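Local coordinates for protein SusD homolog (Bacteroides thetaiotaomicron, PDB 3EHM) that probably binds mucin O-glycans as a SusD-family outer-membrane lipoprotein of a human gut symbiont, serving the uptake of host glycans, at residues Leu44-Gly47 with Pro48-Leu52; Gly273-Ile276 with Trp277-Asp281; Ile372-Ser375 with Phe376-Gly380; Asn408-Leu411 with Ser412-Asn415. All coordinates share one frame; numbering follows the deposited sequence.

Contact 1. Residues Leu44-Gly47 with Pro48-Leu52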
loop_
_atom_site.group_PDB
_atom_site.type_symbol
_atom_site.label_atom_id
_atom_site.label_comp_id
_atom_site.label_asym_id
_atom_site.label_seq_id
_atom_site.Cartn_x
_atom_site.Cartn_y
_atom_site.Cartn_z
ATOM N N LEU A 44 0.659 -24.063 -4.223
ATOM C CA LEU A 44 -0.079 -23.758 -3.000
ATOM C C LEU A 44 -1.467 -23.205 -3.321
ATOM O O LEU A 44 -2.176 -22.714 -2.441
ATOM C CB LEU A 44 0.703 -22.761 -2.141
ATOM C CG LEU A 44 2.069 -23.257 -1.658
ATOM C CD1 LEU A 44 2.710 -22.215 -0.757
ATOM C CD2 LEU A 44 1.893 -24.574 -0.907
ATOM N N THR A 45 -1.841 -23.300 -4.591
ATOM C CA THR A 45 -3.132 -22.828 -5.091
ATOM C C THR A 45 -3.640 -21.499 -4.517
ATOM O O THR A 45 -3.000 -20.460 -4.692
ATOM C CB THR A 45 -4.227 -23.919 -4.924
ATOM O OG1 THR A 45 -4.440 -24.203 -3.536
ATOM C CG2 THR A 45 -3.790 -25.212 -5.629
ATOM N N THR A 46 -4.781 -21.528 -3.828
ATOM C CA THR A 46 -5.380 -20.304 -3.287
ATOM C C THR A 46 -4.864 -19.799 -1.942
ATOM O O THR A 46 -5.294 -18.740 -1.480
ATOM C CB THR A 46 -6.911 -20.454 -3.145
ATOM O OG1 THR A 46 -7.198 -21.531 -2.242
ATOM C CG2 THR A 46 -7.558 -20.742 -4.505
ATOM N N GLY A 47 -3.964 -20.545 -1.312
ATOM C CA GLY A 47 -3.439 -20.131 -0.018
ATOM C C GLY A 47 -2.950 -18.692 0.054
ATOM O O GLY A 47 -3.517 -17.875 0.783
ATOM N N PRO A 48 -1.887 -18.347 -0.685
ATOM C CA PRO A 48 -1.365 -16.979 -0.660
ATOM C C PRO A 48 -2.428 -15.957 -1.048
ATOM O O PRO A 48 -2.397 -14.816 -0.589
ATOM C CB PRO A 48 -0.212 -17.035 -1.656
ATOM C CG PRO A 48 0.275 -18.453 -1.501
ATOM C CD PRO A 48 -1.014 -19.226 -1.482
ATOM N N GLY A 49 -3.366 -16.381 -1.893
ATOM C CA GLY A 49 -4.441 -15.503 -2.328
ATOM C C GLY A 49 -5.384 -15.151 -1.190
ATOM O O GLY A 49 -5.896 -14.031 -1.123
ATOM N N ASN A 50 -5.632 -16.104 -0.296
ATOM C CA ASN A 50 -6.495 -15.829 0.844
ATOM C C ASN A 50 -5.775 -14.782 1.696
ATOM O O ASN A 50 -6.399 -13.868 2.231
ATOM C CB ASN A 50 -6.738 -17.092 1.692
ATOM C CG ASN A 50 -7.607 -18.130 0.986
ATOM O OD1 ASN A 50 -8.333 -17.819 0.044
ATOM N ND2 ASN A 50 -7.546 -19.372 1.464
ATOM N N ASP A 51 -4.455 -14.913 1.804
ATOM C CA ASP A 51 -3.671 -13.971 2.599
ATOM C C ASP A 51 -3.728 -12.561 2.003
ATOM O O ASP A 51 -3.907 -11.585 2.727
ATOM C CB ASP A 51 -2.212 -14.423 2.684
ATOM C CG ASP A 51 -2.037 -15.738 3.429
ATOM O OD1 ASP A 51 -0.895 -16.238 3.464
ATOM O OD2 ASP A 51 -3.020 -16.272 3.983
ATOM N N LEU A 52 -3.572 -12.460 0.686
ATOM C CA LEU A 52 -3.600 -11.162 0.009
ATOM C C LEU A 52 -4.960 -10.485 0.163
ATOM O O LEU A 52 -5.054 -9.257 0.174
ATOM C CB LEU A 52 -3.279 -11.329 -1.475
ATOM C CG LEU A 52 -3.096 -10.013 -2.236
ATOM C CD1 LEU A 52 -1.852 -9.301 -1.710
ATOM C CD2 LEU A 52 -2.963 -10.289 -3.721
HETATM O O HOH W 1 -2.981 -17.771 -4.554
HETATM O O HOH W 2 -5.245 -19.701 3.210
#

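Contact 2. Residues Gly273-Ile276 with Trp277-Asp281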
loop_
_atom_site.group_PDB
_atom_site.type_symbol
_atom_site.label_atom_id
_atom_site.label_comp_id
_atom_site.label_asym_id
_atom_site.label_seq_id
_atom_site.Cartn_x
_atom_site.Cartn_y
_atom_site.Cartn_z
ATOM N N GLY A 273 -12.743 -0.983 -8.149
ATOM C CA GLY A 273 -13.337 -0.099 -7.159
ATOM C C GLY A 273 -13.905 1.190 -7.726
ATOM O O GLY A 273 -13.427 1.695 -8.740
ATOM N N ALA A 274 -14.914 1.736 -7.051
ATOM C CA ALA A 274 -15.576 2.962 -7.499
ATOM C C ALA A 274 -14.675 4.186 -7.469
ATOM O O ALA A 274 -14.672 4.986 -8.402
ATOM C CB ALA A 274 -16.817 3.216 -6.656
ATOM N N THR A 275 -13.904 4.332 -6.401
ATOM C CA THR A 275 -13.020 5.481 -6.282
ATOM C C THR A 275 -12.007 5.574 -7.421
ATOM O O THR A 275 -11.926 6.593 -8.105
ATOM C CB THR A 275 -12.259 5.461 -4.946
ATOM O OG1 THR A 275 -13.201 5.420 -3.866
ATOM C CG2 THR A 275 -11.395 6.714 -4.813
ATOM N N ILE A 276 -11.234 4.516 -7.639
ATOM C CA ILE A 276 -10.246 4.577 -8.699
ATOM C C ILE A 276 -10.924 4.727 -10.064
ATOM O O ILE A 276 -10.407 5.406 -10.945
ATOM C CB ILE A 276 -9.299 3.345 -8.662
ATOM C CG1 ILE A 276 -8.099 3.598 -9.580
ATOM C CG2 ILE A 276 -10.045 2.075 -9.054
ATOM C CD1 ILE A 276 -7.010 2.544 -9.462
ATOM N N TRP A 277 -12.090 4.114 -10.236
ATOM C CA TRP A 277 -12.797 4.246 -11.504
ATOM C C TRP A 277 -13.176 5.706 -11.725
ATOM O O TRP A 277 -13.015 6.235 -12.819
ATOM C CB TRP A 277 -14.076 3.410 -11.525
ATOM C CG TRP A 277 -14.983 3.813 -12.660
ATOM C CD1 TRP A 277 -14.857 3.467 -13.976
ATOM C CD2 TRP A 277 -16.099 4.712 -12.586
ATOM N NE1 TRP A 277 -15.824 4.099 -14.726
ATOM C CE2 TRP A 277 -16.599 4.868 -13.900
ATOM C CE3 TRP A 277 -16.721 5.405 -11.538
ATOM C CZ2 TRP A 277 -17.696 5.688 -14.193
ATOM C CZ3 TRP A 277 -17.813 6.223 -11.830
ATOM C CH2 TRP A 277 -18.288 6.356 -13.149
ATOM N N GLY A 278 -13.695 6.342 -10.677
ATOM C CA GLY A 278 -14.102 7.734 -10.770
ATOM C C GLY A 278 -13.004 8.647 -11.269
ATOM O O GLY A 278 -13.241 9.510 -12.124
ATOM N N TYR A 279 -11.799 8.474 -10.731
ATOM C CA TYR A 279 -10.668 9.290 -11.155
ATOM C C TYR A 279 -10.229 8.945 -12.576
ATOM O O TYR A 279 -10.065 9.830 -13.410
ATOM C CB TYR A 279 -9.490 9.115 -10.187
ATOM C CG TYR A 279 -9.687 9.828 -8.864
ATOM C CD1 TYR A 279 -9.583 11.215 -8.779
ATOM C CD2 TYR A 279 -10.032 9.124 -7.711
ATOM C CE1 TYR A 279 -9.820 11.888 -7.585
ATOM C CE2 TYR A 279 -10.274 9.787 -6.505
ATOM C CZ TYR A 279 -10.170 11.171 -6.451
ATOM O OH TYR A 279 -10.441 11.843 -5.272
ATOM N N LEU A 280 -10.048 7.659 -12.858
ATOM C CA LEU A 280 -9.607 7.236 -14.184
ATOM C C LEU A 280 -10.559 7.708 -15.272
ATOM O O LEU A 280 -10.125 8.181 -16.322
ATOM C CB LEU A 280 -9.461 5.712 -14.234
ATOM C CG LEU A 280 -8.402 5.122 -13.297
ATOM C CD1 LEU A 280 -8.433 3.598 -13.368
ATOM C CD2 LEU A 280 -7.028 5.644 -13.689
ATOM N N ASP A 281 -11.859 7.586 -15.016
ATOM C CA ASP A 281 -12.872 8.009 -15.982
ATOM C C ASP A 281 -12.893 9.528 -16.159
ATOM O O ASP A 281 -12.782 10.036 -17.273
ATOM C CB ASP A 281 -14.259 7.547 -15.531
ATOM C CG ASP A 281 -15.347 7.914 -16.530
ATOM O OD1 ASP A 281 -15.469 7.215 -17.560
ATOM O OD2 ASP A 281 -16.066 8.910 -16.294
#

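Contact 3. Residues Ile372-Ser375 with Phe376-Gly380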
loop_
_atom_site.group_PDB
_atom_site.type_symbol
_atom_site.label_atom_id
_atom_site.label_comp_id
_atom_site.label_asym_id
_atom_site.label_seq_id
_atom_site.Cartn_x
_atom_site.Cartn_y
_atom_site.Cartn_z
ATOM N N ILE A 372 4.106 11.368 -13.206
ATOM C CA ILE A 372 3.005 10.907 -14.046
ATOM C C ILE A 372 3.558 10.294 -15.333
ATOM O O ILE A 372 3.095 9.247 -15.788
ATOM C CB ILE A 372 2.045 12.064 -14.403
ATOM C CG1 ILE A 372 1.431 12.639 -13.125
ATOM C CG2 ILE A 372 0.947 11.561 -15.340
ATOM C CD1 ILE A 372 0.552 13.862 -13.350
ATOM N N ASN A 373 4.554 10.951 -15.915
ATOM C CA ASN A 373 5.179 10.467 -17.142
ATOM C C ASN A 373 5.757 9.065 -16.915
ATOM O O ASN A 373 5.557 8.155 -17.722
ATOM C CB ASN A 373 6.297 11.427 -17.558
ATOM C CG ASN A 373 6.941 11.045 -18.874
ATOM O OD1 ASN A 373 8.142 11.230 -19.060
ATOM N ND2 ASN A 373 6.146 10.523 -19.799
ATOM N N ILE A 374 6.478 8.896 -15.810
ATOM C CA ILE A 374 7.074 7.602 -15.484
ATOM C C ILE A 374 5.988 6.545 -15.275
ATOM O O ILE A 374 6.145 5.387 -15.680
ATOM C CB ILE A 374 7.953 7.703 -14.211
ATOM C CG1 ILE A 374 9.254 8.438 -14.542
ATOM C CG2 ILE A 374 8.257 6.316 -13.658
ATOM C CD1 ILE A 374 10.143 7.697 -15.539
ATOM N N SER A 375 4.880 6.942 -14.658
ATOM C CA SER A 375 3.797 5.998 -14.420
ATOM C C SER A 375 3.219 5.515 -15.743
ATOM O O SER A 375 2.933 4.330 -15.900
ATOM C CB SER A 375 2.691 6.631 -13.572
ATOM O OG SER A 375 1.602 5.730 -13.431
ATOM N N PHE A 376 3.035 6.432 -16.688
ATOM C CA PHE A 376 2.500 6.065 -17.997
ATOM C C PHE A 376 3.443 5.066 -18.656
ATOM O O PHE A 376 3.010 4.114 -19.300
ATOM C CB PHE A 376 2.355 7.307 -18.883
ATOM C CG PHE A 376 1.029 8.003 -18.746
ATOM C CD1 PHE A 376 0.479 8.247 -17.495
ATOM C CD2 PHE A 376 0.331 8.418 -19.874
ATOM C CE1 PHE A 376 -0.749 8.893 -17.367
ATOM C CE2 PHE A 376 -0.895 9.063 -19.757
ATOM C CZ PHE A 376 -1.436 9.301 -18.501
ATOM N N GLN A 377 4.739 5.291 -18.495
ATOM C CA GLN A 377 5.726 4.392 -19.068
ATOM C C GLN A 377 5.658 3.040 -18.370
ATOM O O GLN A 377 5.732 1.997 -19.017
ATOM C CB GLN A 377 7.125 4.987 -18.936
ATOM C CG GLN A 377 7.365 6.197 -19.830
ATOM C CD GLN A 377 8.761 6.768 -19.665
ATOM O OE1 GLN A 377 9.750 6.041 -19.729
ATOM N NE2 GLN A 377 8.848 8.075 -19.460
ATOM N N GLU A 378 5.503 3.056 -17.051
ATOM C CA GLU A 378 5.414 1.815 -16.289
ATOM C C GLU A 378 4.228 0.985 -16.780
ATOM O O GLU A 378 4.315 -0.239 -16.882
ATOM C CB GLU A 378 5.248 2.115 -14.789
ATOM C CG GLU A 378 6.404 2.894 -14.188
ATOM C CD GLU A 378 6.210 3.254 -12.720
ATOM O OE1 GLU A 378 5.062 3.476 -12.280
ATOM O OE2 GLU A 378 7.222 3.342 -12.005
ATOM N N GLN A 379 3.126 1.658 -17.099
ATOM C CA GLN A 379 1.913 0.984 -17.547
ATOM C C GLN A 379 1.820 0.788 -19.059
ATOM O O GLN A 379 0.832 0.254 -19.561
ATOM C CB GLN A 379 0.686 1.754 -17.046
ATOM C CG GLN A 379 0.724 2.041 -15.547
ATOM C CD GLN A 379 0.852 0.779 -14.713
ATOM O OE1 GLN A 379 1.298 0.819 -13.564
ATOM N NE2 GLN A 379 0.449 -0.348 -15.284
ATOM N N GLY A 380 2.846 1.224 -19.780
ATOM C CA GLY A 380 2.854 1.069 -21.223
ATOM C C GLY A 380 1.787 1.847 -21.969
ATOM O O GLY A 380 1.353 1.428 -23.041
HETATM O O HOH W 3 2.529 3.387 -12.306
#

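Contact 4. Residues Asn408-Leu411 with Ser412-Asn415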
loop_
_atom_site.group_PDB
_atom_site.type_symbol
_atom_site.label_atom_id
_atom_site.label_comp_id
_atom_site.label_asym_id
_atom_site.label_seq_id
_atom_site.Cartn_x
_atom_site.Cartn_y
_atom_site.Cartn_z
ATOM N N ASN A 408 -24.713 6.057 -4.249
ATOM C CA ASN A 408 -24.366 7.255 -4.986
ATOM C C ASN A 408 -23.460 8.133 -4.143
ATOM O O ASN A 408 -23.608 8.223 -2.923
ATOM C CB ASN A 408 -25.625 8.033 -5.382
ATOM C CG ASN A 408 -26.273 8.727 -4.207
ATOM O OD1 ASN A 408 -25.751 9.714 -3.692
ATOM N ND2 ASN A 408 -27.412 8.209 -3.768
ATOM N N HIS A 409 -22.504 8.762 -4.811
ATOM C CA HIS A 409 -21.575 9.669 -4.168
ATOM C C HIS A 409 -20.916 10.491 -5.261
ATOM O O HIS A 409 -20.316 9.943 -6.186
ATOM C CB HIS A 409 -20.515 8.905 -3.372
ATOM C CG HIS A 409 -19.555 9.799 -2.653
ATOM N ND1 HIS A 409 -18.495 10.413 -3.287
ATOM C CD2 HIS A 409 -19.535 10.244 -1.375
ATOM C CE1 HIS A 409 -17.868 11.199 -2.431
ATOM N NE2 HIS A 409 -18.479 11.117 -1.262
ATOM N N ASP A 410 -21.051 11.807 -5.168
ATOM C CA ASP A 410 -20.458 12.682 -6.158
ATOM C C ASP A 410 -19.015 12.967 -5.767
ATOM O O ASP A 410 -18.738 13.841 -4.948
ATOM C CB ASP A 410 -21.228 13.993 -6.261
ATOM C CG ASP A 410 -20.814 14.798 -7.471
ATOM O OD1 ASP A 410 -19.713 14.536 -7.998
ATOM O OD2 ASP A 410 -21.575 15.686 -7.896
ATOM N N LEU A 411 -18.101 12.214 -6.361
ATOM C CA LEU A 411 -16.680 12.355 -6.085
ATOM C C LEU A 411 -16.091 13.672 -6.600
ATOM O O LEU A 411 -15.021 14.084 -6.159
ATOM C CB LEU A 411 -15.927 11.177 -6.713
ATOM C CG LEU A 411 -14.448 10.988 -6.374
ATOM C CD1 LEU A 411 -14.282 10.771 -4.871
ATOM C CD2 LEU A 411 -13.908 9.788 -7.142
ATOM N N SER A 412 -16.789 14.334 -7.519
ATOM C CA SER A 412 -16.284 15.583 -8.095
ATOM C C SER A 412 -16.324 16.779 -7.158
ATOM O O SER A 412 -15.506 17.690 -7.278
ATOM C CB SER A 412 -17.065 15.939 -9.366
ATOM O OG SER A 412 -18.393 16.325 -9.053
ATOM N N ILE A 413 -17.276 16.770 -6.231
ATOM C CA ILE A 413 -17.460 17.872 -5.289
ATOM C C ILE A 413 -16.195 18.308 -4.560
ATOM O O ILE A 413 -15.644 17.569 -3.742
ATOM C CB ILE A 413 -18.534 17.526 -4.241
ATOM C CG1 ILE A 413 -19.864 17.236 -4.942
ATOM C CG2 ILE A 413 -18.691 18.681 -3.260
ATOM C CD1 ILE A 413 -20.977 16.786 -4.008
ATOM N N GLY A 414 -15.752 19.525 -4.864
ATOM C CA GLY A 414 -14.567 20.084 -4.236
ATOM C C GLY A 414 -13.289 19.344 -4.577
ATOM O O GLY A 414 -12.269 19.524 -3.909
ATOM N N ASN A 415 -13.335 18.522 -5.621
ATOM C CA ASN A 415 -12.167 17.744 -6.022
ATOM C C ASN A 415 -11.299 18.502 -7.020
ATOM O O ASN A 415 -11.696 19.548 -7.538
ATOM C CB ASN A 415 -12.615 16.391 -6.589
ATOM C CG ASN A 415 -11.758 15.235 -6.090
ATOM O OD1 ASN A 415 -12.266 14.151 -5.782
ATOM N ND2 ASN A 415 -10.457 15.458 -6.014
#

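Contact 1. Residues Leu44-Gly47 with Pro48-Leu52
Asn50 leans its side chain back over the turn that leads into helix 47-57, where Thr46 and Gly47 present their carbonyls. Its CG stands beside the backbone N and anti to the carbonyl carbon (chi1 -70°), which brings Asn50 CG to 3.4 Å from Thr46 O and aims the amide at the helix start. There Asn50 OD1 bonds to the hydroxyl of Tyr267, which also has a weak bond with Thr46 OG1, while Asn50 ND2 donates to a water at 2.9 Å that reaches weakly to Gly47 O. The backbone of the same residue also takes part: Asn50 N donates to Thr46 O at 2.9 Å, with the donor almost in line with the carbonyl. Asp51 N continues the helical pattern, meeting Gly47 O at 3.3 Å with an N-H...O angle of 157°. The Asp51 carboxylate takes the same first rotamer as Asn50, but OD2 finds its partner in Tyr90 OH on helix 85-110. On the apolar side Leu44 CB lies 4.0 Å from Pro48 CD, a light apolar touch between the type II' turn Leu44-Gly47 and the proline ring. With an alanine here in place of Asn50, Tyr267 OH would probably lose its amide partner and the bridging water its ND2 donor. Chemically, the tyrosine hydroxyls satisfy the Asp51 carboxylate and the Asn50 amide oxygen, tying the helix start to residues outside it.

Contact 2. Residues Gly273-Ile276 with Trp277-Asp281
Helix 274-282, a short, largely buried helix of this SusD-type fold, begins directly after strand 270-272, with Gly273 at its N-cap position. Four successive i to i+4 bonds define its opening turns. Trp277 N donates to Gly273 O at 3.1 Å, so the cap residue itself supplies the first acceptor; Gly278 N then donates to Ala274 O at 2.8 Å, and Tyr279 N to Thr275 O. The last of the four is the straightest, Leu280 N to Ile276 O, with an N-H...O angle of 171°.

The side chains sort onto different sides of this ladder. Thr275 and Tyr279 run side by side in the same direction, and the methyl of Thr275 sits in plane at the ring edge, CG2 to Tyr279 CE2 3.7 Å. That methyl lies anti to the backbone N while OG1 lies beside that nitrogen (chi1 -57°), which leaves the hydroxyl to bond with Met465 N; Tyr279 OH in turn bonds to Tyr463 O. Both residues also pack on helix 429-445. Trp277 heads elsewhere: its indole presents an edge to Ala274 O, 3.8 Å from Trp277 CE3, and Asp281 CB lies over one face of the ring. On the side where Leu280 packs against helix 287-291, Ile276 and Leu280 meet obliquely. Ile276 CG1, anti to its own N at chi1 -167°, extends along the helix until it touches Leu280 CD1 at 3.8 Å.

Contact 3. Residues Ile372-Ser375 with Phe376-Gly380
Glu378 reaches back one turn along helix 364-378 to Ile374 and Ser375, and its path can be traced atom by atom. Glu378 CB lies 3.4 Å from Ser375 O. Glu378 CG, placed beside the backbone N by chi1 -61°, comes within 2.9 Å of Ile374 O, a tight approach to the oxygen that already accepts Glu378 N. With the chain extended from there (chi2 177°), Glu378 CD passes 3.8 Å from Ile374 CG2. At the tip the carboxylate divides its work: OE2 lies against that same methyl, with a long, weak ion pair to Arg343, whereas OE1 accepts from Ser345 OG and is also approached by a water, at a separation too short to be read closely. This water also hydrogen-bonds Ser375 OG at 2.8 Å, and Ser375 OG has a further bond with Arg287 NH1.

Elsewhere on the turn, Gln377 NE2 makes a weak bond to Asn373 OD1 at 3.3 Å, the amide planes being 61° apart. Ile372 CG2 touches Phe376 CE1 at 3.8 Å, the two side chains lying alongside one another. Gly380, with positive phi, closes the helix in a Schellman motif.

The helix end is thus held from several sides: Ile372 and Ile374 pack on helix 344-356, Phe376 and Ile372 on helix 384-388, and Phe376 with Gln379 on helix 287-291.

Contact 4. Residues Asn408-Leu411 with Ser412-Asn415
Asp410 and Ser412 form an Asx turn within the long loop between helices 384-388 and 429-445, laid over a type I beta turn from Asp410 to Ile413. A type II turn from Ser412 to Asn415 follows at once, so the chain bends twice in six residues.

The hydrogen bonds across the contact gather on one carboxylate oxygen. Asp410 OD1 accepts Ser412 N at 3.0 Å, the donor coming from the anti side and 29° out of the carboxylate plane, and it also accepts the hydroxyl of Ser412. The Ser412 OG to Asp410 OD1 separation of 2.5 Å is very short, and its exact value should be read with caution. Torsions on both residues make this double grip possible: Asp410 CG is anti to its N (chi1 -168°), and Ser412 OG is tucked between its own N and carbonyl carbon (chi1 70°). A leucine at Asp410 would probably leave Ser412 N and OG without their shared acceptor and the first bend less firmly set.

The apolar contact uses the CB of the same aspartate. Ile413 crosses it at about a right angle, its CD1 3.6 Å from Asp410 CB. Main-chain bonding settles the second bend, where Asn415 N donates to Ser412 O at 2.9 Å and Gly414 takes the positive phi required at the third position of a type II turn. Beyond it, Asn415 CB lies 3.4 Å from Leu411 O.

Along the chain the four contacts come in series; none nests within or crosses another. Contact 1 turns the loop after helix 23-36 into helix 47-57, at the surface of the molecule, its nearest atoms about 14 Å from those of contact 2. Contact 2 starts helix 274-282, and contact 3 ends helix 364-378, their centres about 18 Å apart; helix 287-291 lies between them in the packing, touched by Leu280 and by Phe376. Contact 4 bends the later loop back onto contact 2, the one pair in direct touch: Leu411 CD2 packs 3.7 Å from Tyr279 CE2. That meeting ties the 408-415 loop to helix 274-282, which itself leans on helix 429-445.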